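Local coordinates for protein putative glycoside hydrolase (Bacteroides ovatus, PDB 4ONZ) that is a putative glycoside hydrolase whose sequence family belongs to the beta-fructosidase clan and whose fold is built mainly of antiparallel beta sheets, at residues 327-330 with 331-334. Residues are numbered along the deposited sequence; the frame is centred on the assembly and turned at random. Where two conformers were deposited one is given.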
loop_
_atom_site.group_PDB
_atom_site.type_symbol
_atom_site.label_atom_id
_atom_site.label_comp_id
_atom_site.label_asym_id
_atom_site.label_seq_id
_atom_site.Cartn_x
_atom_site.Cartn_y
_atom_site.Cartn_z
ATOM N N LEU A 327 -6.315 3.419 -2.397
ATOM C CA LEU A 327 -7.059 4.653 -2.522
ATOM C C LEU A 327 -7.488 4.833 -3.968
ATOM O O LEU A 327 -6.645 4.919 -4.874
ATOM C CB LEU A 327 -6.204 5.843 -2.085
ATOM C CG LEU A 327 -6.877 7.208 -2.168
ATOM C CD1 LEU A 327 -8.084 7.292 -1.229
ATOM C CD2 LEU A 327 -5.863 8.298 -1.845
ATOM N N VAL A 328 -8.798 4.900 -4.195
ATOM C CA VAL A 328 -9.309 5.068 -5.558
ATOM C C VAL A 328 -10.365 6.160 -5.632
ATOM O O VAL A 328 -11.124 6.374 -4.684
ATOM C CB VAL A 328 -9.892 3.759 -6.134
ATOM C CG1 VAL A 328 -8.807 2.701 -6.275
ATOM C CG2 VAL A 328 -11.023 3.223 -5.282
ATOM N N TYR A 329 -10.373 6.849 -6.763
ATOM C CA TYR A 329 -11.341 7.878 -7.066
ATOM C C TYR A 329 -12.370 7.216 -7.973
ATOM O O TYR A 329 -12.030 6.687 -9.028
ATOM C CB TYR A 329 -10.677 9.048 -7.783
ATOM C CG TYR A 329 -11.644 10.141 -8.171
ATOM C CD1 TYR A 329 -11.977 11.149 -7.274
ATOM C CD2 TYR A 329 -12.225 10.166 -9.429
ATOM C CE1 TYR A 329 -12.861 12.151 -7.626
ATOM C CE2 TYR A 329 -13.110 11.169 -9.791
ATOM C CZ TYR A 329 -13.420 12.157 -8.883
ATOM O OH TYR A 329 -14.303 13.151 -9.230
ATOM N N HIS A 330 -13.631 7.262 -7.562
ATOM C CA HIS A 330 -14.708 6.617 -8.298
ATOM C C HIS A 330 -16.017 7.361 -8.076
ATOM O O HIS A 330 -16.463 7.507 -6.941
ATOM C CB HIS A 330 -14.829 5.171 -7.820
ATOM C CG HIS A 330 -15.954 4.413 -8.449
ATOM N ND1 HIS A 330 -15.911 3.961 -9.747
ATOM C CD2 HIS A 330 -17.143 4.002 -7.946
ATOM C CE1 HIS A 330 -17.032 3.317 -10.027
ATOM N NE2 HIS A 330 -17.794 3.323 -8.947
ATOM N N LYS A 331 -16.597 7.847 -9.172
ATOM C CA LYS A 331 -17.867 8.580 -9.152
ATOM C C LYS A 331 -17.901 9.702 -8.116
ATOM O O LYS A 331 -18.762 9.737 -7.226
ATOM C CB LYS A 331 -19.041 7.613 -8.971
ATOM C CG LYS A 331 -19.220 6.675 -10.152
ATOM C CD LYS A 331 -20.400 5.740 -9.953
ATOM C CE LYS A 331 -20.605 4.840 -11.162
ATOM N NZ LYS A 331 -21.707 3.863 -10.945
ATOM N N LYS A 332 -16.953 10.623 -8.255
ATOM C CA LYS A 332 -16.824 11.787 -7.387
ATOM C C LYS A 332 -16.606 11.462 -5.909
ATOM O O LYS A 332 -16.865 12.307 -5.061
ATOM C CB LYS A 332 -18.048 12.709 -7.525
ATOM C CG LYS A 332 -18.337 13.197 -8.930
ATOM C CD LYS A 332 -19.484 14.201 -8.891
ATOM C CE LYS A 332 -19.871 14.675 -10.279
ATOM N NZ LYS A 332 -20.949 15.706 -10.219
ATOM N N LYS A 333 -16.130 10.255 -5.607
ATOM C CA LYS A 333 -15.831 9.847 -4.230
ATOM C C LYS A 333 -14.477 9.155 -4.144
ATOM O O LYS A 333 -13.958 8.644 -5.134
ATOM C CB LYS A 333 -16.892 8.881 -3.698
ATOM C CG LYS A 333 -18.274 9.486 -3.562
ATOM C CD LYS A 333 -19.240 8.472 -2.982
ATOM C CE LYS A 333 -20.628 9.064 -2.809
ATOM N NZ LYS A 333 -21.586 8.036 -2.320
ATOM N N LEU A 334 -13.906 9.169 -2.949
ATOM C CA LEU A 334 -12.660 8.469 -2.681
ATOM C C LEU A 334 -12.967 7.271 -1.800
ATOM O O LEU A 334 -13.630 7.407 -0.770
ATOM C CB LEU A 334 -11.651 9.380 -1.989
ATOM C CG LEU A 334 -10.921 10.422 -2.835
ATOM C CD1 LEU A 334 -10.130 11.347 -1.915
ATOM C CD2 LEU A 334 -10.006 9.741 -3.845
HETATM O O HOH W 1 -21.019 2.911 -8.027
#
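His-330 N donates to Lys-333 O at 2.8 Å across the type I' beta turn that runs from His-330 to Lys-333 and links strand 322-330 to strand 333-340 as a hairpin. Lys-331 and Lys-332 both have positive phi and psi, the left-handed conformation that identifies the turn type. The return bond, Lys-333 N to His-330 O, is longer and bent, at 3.1 Å with an N-H...O angle of 141°. Inward from the turn, Tyr-329 and Leu-334 form a non-hydrogen-bonded pair, flanked by two CA-H...O contacts: Leu-334 CA to Val-328 O and Tyr-329 CA to Lys-333 O, each 3.3 Å.

Outside the backbone ladder, in one of the two conformers modelled for Lys-331, its aliphatic part runs alongside the imidazole of His-330. There Lys-331 CG sits 3.9 Å from the ring centroid and close to the ring normal, a CH-pi contact over one face. With CG anti to its own carbonyl carbon (chi1 -66°) and the chain extended beyond, this conformer carries NZ past the ring to a water. A bridge through that water is tentative, because its bond with His-330 NE2 is weak.

Tyr-329 leaves from the opposite side of the hairpin and reaches along the turn, its OH 3.4 Å from Lys-332 CA. Leu-334 CD2 meets this ring near its plane, at the edge, lies 4.1 Å from Tyr-329 CB, and also touches Leu-327 CD1.

The second shell joins the hairpin to the rest of the fold. Leu-334 packs on Ile-15, Phe-18 and Leu-356, near both chain ends, while Val-328 and His-330 contact Ile-63 of strand 62-70. A backbone hydrogen bond ties Leu-334 to Cys-350 of strand 344-350.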